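Local coordinates for enterotoxin SEN variant (Staphylococcus aureus, PDB 6KRY), which probably acts as a secreted superantigen toxin of the staphylococcal enterotoxin family, which as a class crosslinks MHC class II molecules and T-cell receptors, at residues Lys143-Glu148 against Ser208-Val213; Lys79-Tyr84 against Val107-Gly112; Asn124-Gly129 against Asp221-Lys226; Phe135-Lys140 against Gln147-Lys152. One frame throughout, in Å; residues are numbered along the deposited sequence.

Contact 1. Residues Lys143-Glu148 against Ser208-Val213; sequences KVTVQE and SDNRTV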
loop_
_atom_site.group_PDB
_atom_site.type_symbol
_atom_site.label_atom_id
_atom_site.label_comp_id
_atom_site.label_asym_id
_atom_site.label_seq_id
_atom_site.Cartn_x
_atom_site.Cartn_y
_atom_site.Cartn_z
ATOM N N LYS A 143 -10.994 0.089 -11.056
ATOM C CA LYS A 143 -10.711 -0.792 -9.959
ATOM C C LYS A 143 -9.295 -0.492 -9.478
ATOM O O LYS A 143 -8.373 -0.557 -10.283
ATOM C CB LYS A 143 -10.747 -2.266 -10.374
ATOM C CG LYS A 143 -12.125 -2.816 -10.697
ATOM C CD LYS A 143 -12.126 -4.314 -10.812
ATOM C CE LYS A 143 -13.513 -4.773 -11.180
ATOM N NZ LYS A 143 -13.599 -6.242 -11.343
ATOM N N VAL A 144 -9.152 -0.243 -8.169
ATOM C CA VAL A 144 -7.890 0.211 -7.565
ATOM C C VAL A 144 -7.653 -0.604 -6.297
ATOM O O VAL A 144 -8.606 -0.973 -5.604
ATOM C CB VAL A 144 -7.897 1.734 -7.310
ATOM C CG1 VAL A 144 -8.894 2.150 -6.241
ATOM C CG2 VAL A 144 -6.528 2.288 -6.959
ATOM N N THR A 145 -6.394 -0.945 -6.028
ATOM C CA THR A 145 -6.131 -1.668 -4.786
ATOM C C THR A 145 -6.199 -0.702 -3.599
ATOM O O THR A 145 -5.856 0.492 -3.700
ATOM C CB THR A 145 -4.804 -2.418 -4.743
ATOM O OG1 THR A 145 -3.766 -1.445 -4.795
ATOM C CG2 THR A 145 -4.737 -3.454 -5.851
ATOM N N VAL A 146 -6.665 -1.256 -2.476
ATOM C CA VAL A 146 -6.615 -0.517 -1.242
ATOM C C VAL A 146 -5.163 -0.100 -0.970
ATOM O O VAL A 146 -4.892 1.014 -0.481
ATOM C CB VAL A 146 -7.275 -1.330 -0.105
ATOM C CG1 VAL A 146 -7.085 -0.654 1.235
ATOM C CG2 VAL A 146 -8.764 -1.515 -0.362
ATOM N N GLN A 147 -4.207 -0.991 -1.283
ATOM C CA GLN A 147 -2.815 -0.676 -1.032
ATOM C C GLN A 147 -2.442 0.676 -1.695
ATOM O O GLN A 147 -1.768 1.509 -1.105
ATOM C CB GLN A 147 -1.919 -1.809 -1.521
ATOM C CG GLN A 147 -0.438 -1.518 -1.322
ATOM C CD GLN A 147 0.526 -2.602 -1.735
ATOM O OE1 GLN A 147 1.717 -2.461 -1.496
ATOM N NE2 GLN A 147 0.044 -3.688 -2.330
ATOM N N GLU A 148 -2.865 0.869 -2.943
ATOM C CA GLU A 148 -2.545 2.108 -3.676
ATOM C C GLU A 148 -3.115 3.320 -2.938
ATOM O O GLU A 148 -2.409 4.307 -2.726
ATOM C CB GLU A 148 -3.052 2.054 -5.108
ATOM C CG GLU A 148 -2.809 3.349 -5.858
ATOM C CD GLU A 148 -3.045 3.267 -7.361
ATOM O OE1 GLU A 148 -3.093 2.131 -7.930
ATOM O OE2 GLU A 148 -3.230 4.355 -7.950
ATOM N N SER A 208 -1.294 -8.682 0.829
ATOM C CA SER A 208 -1.250 -9.872 -0.009
ATOM C C SER A 208 -2.664 -10.327 -0.400
ATOM O O SER A 208 -2.783 -11.088 -1.359
ATOM C CB SER A 208 -0.429 -10.995 0.624
ATOM O OG SER A 208 -1.125 -11.539 1.717
ATOM N N ASP A 209 -3.705 -9.793 0.262
ATOM C CA ASP A 209 -5.081 -10.104 -0.066
ATOM C C ASP A 209 -5.512 -9.421 -1.365
ATOM O O ASP A 209 -6.553 -9.771 -1.939
ATOM C CB ASP A 209 -6.067 -9.790 1.065
ATOM C CG ASP A 209 -6.202 -8.316 1.431
ATOM O OD1 ASP A 209 -5.565 -7.502 0.777
ATOM O OD2 ASP A 209 -6.956 -7.995 2.412
ATOM N N ASN A 210 -4.719 -8.454 -1.837
ATOM C CA ASN A 210 -4.973 -7.767 -3.097
ATOM C C ASN A 210 -6.348 -7.095 -3.059
ATOM O O ASN A 210 -7.029 -6.974 -4.077
ATOM C CB ASN A 210 -4.852 -8.709 -4.294
ATOM C CG ASN A 210 -4.423 -7.974 -5.536
ATOM O OD1 ASN A 210 -3.382 -7.318 -5.522
ATOM N ND2 ASN A 210 -5.251 -8.009 -6.569
ATOM N N ARG A 211 -6.781 -6.661 -1.885
ATOM C CA ARG A 211 -8.122 -6.101 -1.754
ATOM C C ARG A 211 -8.265 -4.899 -2.686
ATOM O O ARG A 211 -7.431 -4.014 -2.708
ATOM C CB ARG A 211 -8.416 -5.652 -0.324
ATOM C CG ARG A 211 -9.865 -5.249 -0.092
ATOM C CD ARG A 211 -10.244 -5.083 1.378
ATOM N NE ARG A 211 -11.692 -4.873 1.448
ATOM C CZ ARG A 211 -12.432 -4.977 2.550
ATOM N NH1 ARG A 211 -11.854 -5.155 3.716
ATOM N NH2 ARG A 211 -13.750 -4.910 2.470
ATOM N N THR A 212 -9.386 -4.886 -3.394
ATOM C CA THR A 212 -9.637 -4.020 -4.528
ATOM C C THR A 212 -11.011 -3.362 -4.342
ATOM O O THR A 212 -11.925 -4.051 -3.896
ATOM C CB THR A 212 -9.581 -4.845 -5.828
ATOM O OG1 THR A 212 -8.220 -5.244 -6.064
ATOM C CG2 THR A 212 -10.034 -4.091 -7.045
ATOM N N VAL A 213 -11.141 -2.073 -4.705
ATOM C CA VAL A 213 -12.403 -1.360 -4.629
ATOM C C VAL A 213 -12.631 -0.556 -5.921
ATOM O O VAL A 213 -11.713 -0.251 -6.668
ATOM C CB VAL A 213 -12.445 -0.410 -3.410
ATOM C CG1 VAL A 213 -12.335 -1.158 -2.095
ATOM C CG2 VAL A 213 -11.376 0.677 -3.453
HETATM O O HOH W 1 -5.018 -3.911 -1.363
#
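V144 and V213 form an antiparallel hydrogen-bonded pair, and T145 and T212 the non-hydrogen-bonded pair beside it, with the CA atoms of T145 and T212 4.2 Å apart. V144 N gives to V213 O at 3.0 Å, and V213 N returns the bond to V144 O. Two residues on from V144, V146 N gives to R211 O at 2.9 Å, although residues 146-148 already belong to a helix. T145 is the N-cap of that helix. Its OG1 stands between its own N and carbonyl carbon (chi1 65°) and accepts from E148 N at 3.1 Å. This leaves CG2 to face the second segment, where it lies 3.9 Å from T212 OG1.

On the other face, V144 CG1 meets V213 CG2. The second methyl of V213, CG1, touches V146 CG2 at 4.0 Å. V146 CG2 also packs along R211 CG, the two side chains pointing the same way. The loop before T212 is fixed locally: D209 OD1 accepts from R211 N in an Asx turn, and T212 OG1 gives to N210 O at 2.9 Å. N210 itself reaches the OB-fold domain through ND2 to V107 O.

R211 O takes both V146 N and a water, and that water accepts from Q147 N. Two N-H groups of the first helical turn, at V146 and Q147, are therefore satisfied through one loop carbonyl, while T145 OG1 serves a third.

Contact 2. Residues Lys79-Tyr84 against Val107-Gly112; sequences KNIDIY and VTIYDG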
loop_
_atom_site.group_PDB
_atom_site.type_symbol
_atom_site.label_atom_id
_atom_site.label_comp_id
_atom_site.label_asym_id
_atom_site.label_seq_id
_atom_site.Cartn_x
_atom_site.Cartn_y
_atom_site.Cartn_z
ATOM N N LYS A 79 -1.506 -12.277 -17.666
ATOM C CA LYS A 79 -2.424 -11.267 -18.149
ATOM C C LYS A 79 -1.746 -9.905 -18.100
ATOM O O LYS A 79 -0.830 -9.691 -17.307
ATOM C CB LYS A 79 -3.703 -11.284 -17.305
ATOM C CG LYS A 79 -4.423 -12.632 -17.280
ATOM C CD LYS A 79 -5.923 -12.548 -17.211
ATOM C CE LYS A 79 -6.622 -13.874 -16.951
ATOM N NZ LYS A 79 -5.959 -15.001 -17.647
ATOM N N ASN A 80 -2.230 -8.959 -18.909
ATOM C CA ASN A 80 -1.735 -7.587 -18.818
ATOM C C ASN A 80 -2.215 -6.974 -17.500
ATOM O O ASN A 80 -3.412 -6.973 -17.256
ATOM C CB ASN A 80 -2.189 -6.738 -19.996
ATOM C CG ASN A 80 -1.782 -7.262 -21.363
ATOM O OD1 ASN A 80 -2.549 -7.108 -22.315
ATOM N ND2 ASN A 80 -0.642 -7.909 -21.494
ATOM N N ILE A 81 -1.294 -6.453 -16.682
ATOM C CA ILE A 81 -1.593 -5.966 -15.352
ATOM C C ILE A 81 -0.897 -4.614 -15.121
ATOM O O ILE A 81 0.120 -4.291 -15.726
ATOM C CB ILE A 81 -1.204 -7.010 -14.267
ATOM C CG1 ILE A 81 0.259 -7.461 -14.377
ATOM C CG2 ILE A 81 -2.102 -8.227 -14.301
ATOM C CD1 ILE A 81 0.698 -8.313 -13.178
ATOM N N ASP A 82 -1.474 -3.859 -14.196
ATOM C CA ASP A 82 -0.837 -2.713 -13.535
ATOM C C ASP A 82 -0.449 -3.127 -12.114
ATOM O O ASP A 82 -1.076 -3.990 -11.503
ATOM C CB ASP A 82 -1.741 -1.481 -13.456
ATOM C CG ASP A 82 -2.170 -0.925 -14.808
ATOM O OD1 ASP A 82 -1.367 -1.019 -15.782
ATOM O OD2 ASP A 82 -3.324 -0.435 -14.888
ATOM N N ILE A 83 0.615 -2.499 -11.605
ATOM C CA ILE A 83 1.102 -2.834 -10.307
ATOM C C ILE A 83 1.410 -1.556 -9.550
ATOM O O ILE A 83 2.138 -0.699 -10.048
ATOM C CB ILE A 83 2.349 -3.734 -10.391
ATOM C CG1 ILE A 83 2.153 -4.968 -11.269
ATOM C CG2 ILE A 83 2.780 -4.131 -8.993
ATOM C CD1 ILE A 83 2.891 -4.934 -12.575
ATOM N N TYR A 84 0.931 -1.479 -8.302
ATOM C CA TYR A 84 1.192 -0.352 -7.492
ATOM C C TYR A 84 1.421 -0.853 -6.067
ATOM O O TYR A 84 0.547 -1.476 -5.517
ATOM C CB TYR A 84 0.036 0.665 -7.489
ATOM C CG TYR A 84 0.417 1.979 -6.848
ATOM C CD1 TYR A 84 0.570 2.078 -5.472
ATOM C CD2 TYR A 84 0.699 3.101 -7.614
ATOM C CE1 TYR A 84 1.007 3.253 -4.873
ATOM C CE2 TYR A 84 1.122 4.281 -7.032
ATOM C CZ TYR A 84 1.255 4.360 -5.656
ATOM O OH TYR A 84 1.692 5.510 -5.062
ATOM N N VAL A 107 -2.044 -5.536 -7.522
ATOM C CA VAL A 107 -2.240 -5.871 -8.914
ATOM C C VAL A 107 -3.702 -5.689 -9.352
ATOM O O VAL A 107 -4.642 -6.099 -8.693
ATOM C CB VAL A 107 -1.744 -7.299 -9.207
ATOM C CG1 VAL A 107 -2.129 -7.808 -10.601
ATOM C CG2 VAL A 107 -0.234 -7.333 -9.045
ATOM N N THR A 108 -3.851 -5.051 -10.521
ATOM C CA THR A 108 -5.120 -4.908 -11.208
ATOM C C THR A 108 -4.904 -5.300 -12.677
ATOM O O THR A 108 -3.855 -5.018 -13.256
ATOM C CB THR A 108 -5.687 -3.483 -11.098
ATOM O OG1 THR A 108 -4.657 -2.557 -11.464
ATOM C CG2 THR A 108 -6.214 -3.221 -9.694
ATOM N N ILE A 109 -5.929 -5.921 -13.263
ATOM C CA ILE A 109 -6.010 -6.141 -14.726
ATOM C C ILE A 109 -5.903 -4.775 -15.412
ATOM O O ILE A 109 -6.515 -3.795 -14.967
ATOM C CB ILE A 109 -7.312 -6.912 -15.059
ATOM C CG1 ILE A 109 -7.288 -8.366 -14.563
ATOM C CG2 ILE A 109 -7.654 -6.818 -16.549
ATOM C CD1 ILE A 109 -6.286 -9.250 -15.231
ATOM N N TYR A 110 -5.077 -4.694 -16.463
ATOM C CA TYR A 110 -4.829 -3.484 -17.158
ATOM C C TYR A 110 -5.987 -3.188 -18.117
ATOM O O TYR A 110 -6.472 -2.080 -18.129
ATOM C CB TYR A 110 -3.515 -3.564 -17.940
ATOM C CG TYR A 110 -3.349 -2.475 -18.968
ATOM C CD1 TYR A 110 -2.941 -1.208 -18.601
ATOM C CD2 TYR A 110 -3.595 -2.727 -20.308
ATOM C CE1 TYR A 110 -2.775 -0.212 -19.550
ATOM C CE2 TYR A 110 -3.469 -1.728 -21.264
ATOM C CZ TYR A 110 -3.030 -0.478 -20.884
ATOM O OH TYR A 110 -2.900 0.503 -21.825
ATOM N N ASP A 111 -6.380 -4.195 -18.933
ATOM C CA ASP A 111 -7.294 -4.016 -20.057
ATOM C C ASP A 111 -8.659 -3.614 -19.507
ATOM O O ASP A 111 -9.194 -4.303 -18.678
ATOM C CB ASP A 111 -7.415 -5.298 -20.905
ATOM C CG ASP A 111 -6.098 -5.574 -21.603
ATOM O OD1 ASP A 111 -5.677 -4.708 -22.413
ATOM O OD2 ASP A 111 -5.445 -6.561 -21.245
ATOM N N GLY A 112 -9.219 -2.505 -20.030
ATOM C CA GLY A 112 -10.565 -2.102 -19.702
ATOM C C GLY A 112 -10.663 -1.352 -18.383
ATOM O O GLY A 112 -11.775 -1.012 -17.957
HETATM O O HOH W 2 -2.816 -1.849 -9.451
HETATM O O HOH W 3 -5.347 -1.646 -13.760
#
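Strands 81-84 and 100-109 pair antiparallel in the OB-fold domain, and D82 with T108 is the hydrogen-bonded pair at the centre. D82 N gives to T108 O at 2.8 Å, and T108 N gives to D82 O at 3.1 Å. Past the strand end, Y110 N still reaches N80 O, from above the carbonyl plane.

On one face V107 spreads its two methyls. CG1 meets I81 CG2 at 3.7 Å, and CG2 meets I83 CG1 at 4.0 Å. F76 of helix 70-76 packs on I81 and V107.

The other face is polar. D82 OD1 lies at the edge of the Y110 ring, 3.2 Å from CD1, with the carboxylate turned 85° from the ring plane. OD1 also accepts from N36 N, and OD2 from Q114 NE2. A water gives to D82 OD2 and I109 O and accepts from T108 OG1, at 2.6 Å from that hydroxyl. The buried carboxylate thus has several donors, which would be expected to favour its charged form.

Contact 3. Residues Asn124-Gly129 against Asp221-Lys226; sequences NVFKDG and DVFLYK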
loop_
_atom_site.group_PDB
_atom_site.type_symbol
_atom_site.label_atom_id
_atom_site.label_comp_id
_atom_site.label_asym_id
_atom_site.label_seq_id
_atom_site.Cartn_x
_atom_site.Cartn_y
_atom_site.Cartn_z
ATOM N N ASN A 124 -10.865 13.132 4.343
ATOM C CA ASN A 124 -11.113 14.010 5.486
ATOM C C ASN A 124 -10.194 13.603 6.638
ATOM O O ASN A 124 -9.874 12.410 6.799
ATOM C CB ASN A 124 -12.569 13.941 5.922
ATOM C CG ASN A 124 -13.466 14.618 4.916
ATOM O OD1 ASN A 124 -14.322 13.966 4.337
ATOM N ND2 ASN A 124 -13.274 15.915 4.729
ATOM N N VAL A 125 -9.659 14.597 7.338
ATOM C CA VAL A 125 -8.736 14.328 8.415
ATOM C C VAL A 125 -9.266 15.009 9.689
ATOM O O VAL A 125 -9.602 16.221 9.687
ATOM C CB VAL A 125 -7.314 14.808 8.069
ATOM C CG1 VAL A 125 -6.345 14.516 9.202
ATOM C CG2 VAL A 125 -6.775 14.190 6.795
ATOM N N PHE A 126 -9.285 14.240 10.781
ATOM C CA PHE A 126 -9.661 14.691 12.099
ATOM C C PHE A 126 -8.481 14.467 13.057
ATOM O O PHE A 126 -7.805 13.442 12.991
ATOM C CB PHE A 126 -10.895 13.951 12.591
ATOM C CG PHE A 126 -12.099 14.159 11.706
ATOM C CD1 PHE A 126 -12.346 13.317 10.632
ATOM C CD2 PHE A 126 -12.957 15.228 11.926
ATOM C CE1 PHE A 126 -13.445 13.528 9.807
ATOM C CE2 PHE A 126 -14.071 15.419 11.117
ATOM C CZ PHE A 126 -14.312 14.567 10.062
ATOM N N LYS A 127 -8.213 15.465 13.897
ATOM C CA LYS A 127 -7.163 15.362 14.889
ATOM C C LYS A 127 -7.760 15.732 16.250
ATOM O O LYS A 127 -8.233 16.872 16.407
ATOM C CB LYS A 127 -5.997 16.278 14.528
ATOM C CG LYS A 127 -4.829 16.182 15.499
ATOM C CD LYS A 127 -3.584 16.838 14.949
ATOM C CE LYS A 127 -3.576 18.337 15.155
ATOM N NZ LYS A 127 -2.185 18.824 15.284
ATOM N N ASP A 128 -7.766 14.766 17.181
ATOM C CA ASP A 128 -8.559 14.800 18.441
ATOM C C ASP A 128 -9.983 15.335 18.224
ATOM O O ASP A 128 -10.473 16.196 18.977
ATOM C CB ASP A 128 -7.821 15.603 19.500
ATOM C CG ASP A 128 -6.538 14.909 19.872
ATOM O OD1 ASP A 128 -6.606 13.704 20.213
ATOM O OD2 ASP A 128 -5.499 15.564 19.793
ATOM N N GLY A 129 -10.638 14.792 17.199
ATOM C CA GLY A 129 -12.022 15.052 16.875
ATOM C C GLY A 129 -12.245 16.361 16.138
ATOM O O GLY A 129 -13.343 16.611 15.749
ATOM N N ASP A 221 -11.620 8.556 5.529
ATOM C CA ASP A 221 -11.538 9.408 6.697
ATOM C C ASP A 221 -10.354 8.946 7.548
ATOM O O ASP A 221 -10.232 7.764 7.851
ATOM C CB ASP A 221 -12.820 9.384 7.515
ATOM C CG ASP A 221 -14.075 9.747 6.741
ATOM O OD1 ASP A 221 -14.040 10.752 6.022
ATOM O OD2 ASP A 221 -15.060 8.981 6.852
ATOM N N VAL A 222 -9.521 9.902 7.967
ATOM C CA VAL A 222 -8.378 9.649 8.825
ATOM C C VAL A 222 -8.668 10.250 10.216
ATOM O O VAL A 222 -9.066 11.444 10.310
ATOM C CB VAL A 222 -7.108 10.275 8.211
ATOM C CG1 VAL A 222 -5.912 10.172 9.143
ATOM C CG2 VAL A 222 -6.780 9.653 6.853
ATOM N N PHE A 223 -8.436 9.457 11.271
ATOM C CA PHE A 223 -8.613 9.897 12.660
ATOM C C PHE A 223 -7.257 9.800 13.337
ATOM O O PHE A 223 -6.666 8.737 13.368
ATOM C CB PHE A 223 -9.697 9.068 13.359
ATOM C CG PHE A 223 -11.063 9.195 12.740
ATOM C CD1 PHE A 223 -11.886 10.266 13.050
ATOM C CD2 PHE A 223 -11.500 8.285 11.789
ATOM C CE1 PHE A 223 -13.126 10.407 12.448
ATOM C CE2 PHE A 223 -12.743 8.423 11.192
ATOM C CZ PHE A 223 -13.549 9.478 11.527
ATOM N N LEU A 224 -6.775 10.925 13.855
ATOM C CA LEU A 224 -5.530 10.998 14.552
ATOM C C LEU A 224 -5.794 11.447 15.996
ATOM O O LEU A 224 -6.725 12.199 16.240
ATOM C CB LEU A 224 -4.609 12.008 13.864
ATOM C CG LEU A 224 -4.363 11.754 12.366
ATOM C CD1 LEU A 224 -3.469 12.847 11.803
ATOM C CD2 LEU A 224 -3.739 10.392 12.140
ATOM N N TYR A 225 -4.941 11.006 16.914
ATOM C CA TYR A 225 -5.130 11.295 18.346
ATOM C C TYR A 225 -3.767 11.575 18.990
ATOM O O TYR A 225 -2.799 10.839 18.756
ATOM C CB TYR A 225 -5.812 10.137 19.066
ATOM C CG TYR A 225 -7.136 9.752 18.467
ATOM C CD1 TYR A 225 -8.283 10.473 18.757
ATOM C CD2 TYR A 225 -7.233 8.688 17.579
ATOM C CE1 TYR A 225 -9.500 10.138 18.185
ATOM C CE2 TYR A 225 -8.440 8.354 16.992
ATOM C CZ TYR A 225 -9.574 9.076 17.301
ATOM O OH TYR A 225 -10.765 8.707 16.736
ATOM N N LYS A 226 -3.736 12.630 19.820
ATOM C CA LYS A 226 -2.594 13.014 20.631
ATOM C C LYS A 226 -2.393 12.048 21.801
ATOM O O LYS A 226 -3.333 11.406 22.270
ATOM C CB LYS A 226 -2.828 14.434 21.157
ATOM C CG LYS A 226 -2.188 15.556 20.350
ATOM C CD LYS A 226 -2.677 15.712 18.907
ATOM C CE LYS A 226 -3.502 16.965 18.652
ATOM N NZ LYS A 226 -3.107 18.119 19.500
HETATM O O HOH W 4 -0.605 17.837 17.785
HETATM O O HOH W 5 -6.358 11.889 22.142
HETATM O O HOH W 6 -9.721 12.439 15.575
#
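F126 and F223 are neighbours on parallel strands, and their rings lean the same way from one face of the sheet. The planes are 11° apart but slid, with centroids 5.3 Å apart, so there is little overlap. F223 tucks its CD1-CE1 side into the hollow beside F126 CB and CD1, with F223 CE1 3.5 Å from F126 CD1 and F223 CD1 3.8 Å from F126 CB. Both rings have CG anti to the carbonyl carbon (chi1 -61° and -62°), which gives them their common tilt. On the same face, N124 CB lies 3.5 Å from D221 OD1.

On the reverse face, V125 CG2 rests against V222 CB. V125 CG1 reaches forward to L224 CD1 at 4.2 Å. L224 CB sits by F126 O. The backbones are joined by a ladder from V222 N to N124 O, at 2.8 Å, as far as D128 N to L224 O.

Just past strand 124-127, D128 OD1 accepts from K226 N at 3.1 Å, on its syn side.

In the beta-grasp sheet these strands are flanked by 130-139 and 173-180. Helix 146-161 packs on the V125, V222 and L224 face: V153 and L157 meet V222, and Y161 meets V125 and L224.

Contact 4. Residues Phe135-Lys140 against Gln147-Lys152; sequences FVIKTK and QELDTK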
loop_
_atom_site.group_PDB
_atom_site.type_symbol
_atom_site.label_atom_id
_atom_site.label_comp_id
_atom_site.label_asym_id
_atom_site.label_seq_id
_atom_site.Cartn_x
_atom_site.Cartn_y
_atom_site.Cartn_z
ATOM N N PHE A 135 -7.722 16.702 1.931
ATOM C CA PHE A 135 -6.958 16.641 0.699
ATOM C C PHE A 135 -7.539 15.524 -0.175
ATOM O O PHE A 135 -8.393 14.776 0.276
ATOM C CB PHE A 135 -5.464 16.480 0.981
ATOM C CG PHE A 135 -5.061 15.246 1.733
ATOM C CD1 PHE A 135 -4.939 14.021 1.079
ATOM C CD2 PHE A 135 -4.765 15.321 3.078
ATOM C CE1 PHE A 135 -4.502 12.913 1.774
ATOM C CE2 PHE A 135 -4.376 14.190 3.776
ATOM C CZ PHE A 135 -4.227 12.997 3.116
ATOM N N VAL A 136 -7.076 15.432 -1.421
ATOM C CA VAL A 136 -7.490 14.363 -2.274
ATOM C C VAL A 136 -6.266 13.554 -2.669
ATOM O O VAL A 136 -5.166 13.994 -2.563
ATOM C CB VAL A 136 -8.248 14.828 -3.526
ATOM C CG1 VAL A 136 -9.410 15.736 -3.161
ATOM C CG2 VAL A 136 -7.318 15.477 -4.514
ATOM N N ILE A 137 -6.533 12.337 -3.130
ATOM C CA ILE A 137 -5.570 11.489 -3.826
ATOM C C ILE A 137 -6.253 11.103 -5.141
ATOM O O ILE A 137 -7.486 11.233 -5.274
ATOM C CB ILE A 137 -5.179 10.260 -2.988
ATOM C CG1 ILE A 137 -6.402 9.378 -2.744
ATOM C CG2 ILE A 137 -4.503 10.663 -1.681
ATOM C CD1 ILE A 137 -6.097 8.060 -2.088
ATOM N N LYS A 138 -5.463 10.672 -6.111
ATOM C CA LYS A 138 -5.961 10.434 -7.427
ATOM C C LYS A 138 -5.487 9.078 -7.929
ATOM O O LYS A 138 -4.476 8.574 -7.499
ATOM C CB LYS A 138 -5.431 11.494 -8.386
ATOM C CG LYS A 138 -5.882 12.894 -8.028
ATOM C CD LYS A 138 -5.457 13.954 -9.004
ATOM C CE LYS A 138 -5.595 15.307 -8.346
ATOM N NZ LYS A 138 -5.784 16.342 -9.374
ATOM N N THR A 139 -6.264 8.511 -8.844
ATOM C CA THR A 139 -5.916 7.254 -9.527
ATOM C C THR A 139 -6.484 7.310 -10.943
ATOM O O THR A 139 -7.480 8.002 -11.192
ATOM C CB THR A 139 -6.410 6.012 -8.774
ATOM O OG1 THR A 139 -5.952 4.821 -9.404
ATOM C CG2 THR A 139 -7.913 5.926 -8.675
ATOM N N LYS A 140 -5.843 6.561 -11.827
ATOM C CA LYS A 140 -6.298 6.442 -13.190
ATOM C C LYS A 140 -7.042 5.125 -13.410
ATOM O O LYS A 140 -7.333 4.775 -14.557
ATOM C CB LYS A 140 -5.114 6.550 -14.154
ATOM C CG LYS A 140 -4.828 7.972 -14.618
ATOM C CD LYS A 140 -5.317 8.276 -16.039
ATOM C CE LYS A 140 -4.773 9.594 -16.559
ATOM N NZ LYS A 140 -4.947 9.730 -18.025
ATOM N N GLN A 147 -4.207 -0.991 -1.283
ATOM C CA GLN A 147 -2.815 -0.676 -1.032
ATOM C C GLN A 147 -2.442 0.676 -1.695
ATOM O O GLN A 147 -1.768 1.509 -1.105
ATOM C CB GLN A 147 -1.919 -1.809 -1.521
ATOM C CG GLN A 147 -0.438 -1.518 -1.322
ATOM C CD GLN A 147 0.526 -2.602 -1.735
ATOM O OE1 GLN A 147 1.717 -2.461 -1.496
ATOM N NE2 GLN A 147 0.044 -3.688 -2.330
ATOM N N GLU A 148 -2.865 0.869 -2.943
ATOM C CA GLU A 148 -2.545 2.108 -3.676
ATOM C C GLU A 148 -3.115 3.320 -2.938
ATOM O O GLU A 148 -2.409 4.307 -2.726
ATOM C CB GLU A 148 -3.052 2.054 -5.108
ATOM C CG GLU A 148 -2.809 3.349 -5.858
ATOM C CD GLU A 148 -3.045 3.267 -7.361
ATOM O OE1 GLU A 148 -3.093 2.131 -7.930
ATOM O OE2 GLU A 148 -3.230 4.355 -7.950
ATOM N N LEU A 149 -4.388 3.237 -2.548
ATOM C CA LEU A 149 -5.073 4.355 -1.832
ATOM C C LEU A 149 -4.414 4.623 -0.470
ATOM O O LEU A 149 -4.130 5.774 -0.138
ATOM C CB LEU A 149 -6.565 4.052 -1.647
ATOM C CG LEU A 149 -7.354 3.766 -2.921
ATOM C CD1 LEU A 149 -8.837 3.597 -2.621
ATOM C CD2 LEU A 149 -7.134 4.877 -3.961
ATOM N N ASP A 150 -4.218 3.557 0.319
ATOM C CA ASP A 150 -3.625 3.609 1.650
ATOM C C ASP A 150 -2.225 4.239 1.574
ATOM O O ASP A 150 -1.882 5.130 2.345
ATOM C CB ASP A 150 -3.577 2.212 2.264
ATOM C CG ASP A 150 -3.330 2.132 3.753
ATOM O OD1 ASP A 150 -3.490 3.162 4.444
ATOM O OD2 ASP A 150 -2.986 1.010 4.201
ATOM N N THR A 151 -1.412 3.785 0.628
ATOM C CA THR A 151 -0.067 4.251 0.524
ATOM C C THR A 151 -0.040 5.745 0.192
ATOM O O THR A 151 0.710 6.486 0.805
ATOM C CB THR A 151 0.717 3.475 -0.537
ATOM O OG1 THR A 151 0.751 2.108 -0.152
ATOM C CG2 THR A 151 2.119 4.007 -0.674
ATOM N N LYS A 152 -0.863 6.174 -0.780
ATOM C CA LYS A 152 -0.927 7.580 -1.168
ATOM C C LYS A 152 -1.372 8.475 0.004
ATOM O O LYS A 152 -0.767 9.537 0.269
ATOM C CB LYS A 152 -1.854 7.726 -2.369
ATOM C CG LYS A 152 -1.232 7.259 -3.664
ATOM C CD LYS A 152 -2.147 7.374 -4.843
ATOM C CE LYS A 152 -1.363 7.133 -6.116
ATOM N NZ LYS A 152 -2.234 6.888 -7.296
#
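K152 is extended beyond CG (chi2 179°), which carries NZ to K138 O of strand 135-139 at 2.8 Å, nearly in line with the C=O bond. T139 has OG1 anti to its backbone N (chi1 -175°) and gives from it to E148 OE2 at 3.1 Å. K152 NZ also makes a salt bridge with E148 OE2 at 2.8 Å. The two donors reach this oxygen from opposite faces of the carboxylate: T139 from well above the plane, K152 on the anti side. E148 OE1 pairs with K141.

Two residues before T139, I137 points from the strand at the helix. Its CD1 meets L149 CD2 at 3.8 Å, the side chains at about a right angle, and its CG2 touches K152 CB at 4.0 Å.

Strand 130-139 is the outermost strand on its side of the beta-grasp sheet. Helix 146-161 packs over one face of the sheet, running roughly against strand 135-139 (143° between the short segment axes). L149 also reaches I121 and F178. Y84 of strand 81-84 touches E148 and K152.

Contacts 1, 3 and 4 belong to the beta-grasp domain, and contact 2 to the OB-fold domain. Contacts 1 and 4 share helix 146-161: one secures its start, the other ties its next turn to an edge strand. They meet where L149 touches V144 and V213. Contact 4 is buried and relies on side chains. The others are partly buried and built on backbone ladders, antiparallel in 1 and 2, parallel in 3. Contacts 1 and 4 both touch contact 2 at the boundary between the domains, where K143 O also packs on T108 CG2. Contact 3 lies farthest out, its centre about 33 Å from that of contact 2, and meets contact 4 where V125 touches F135.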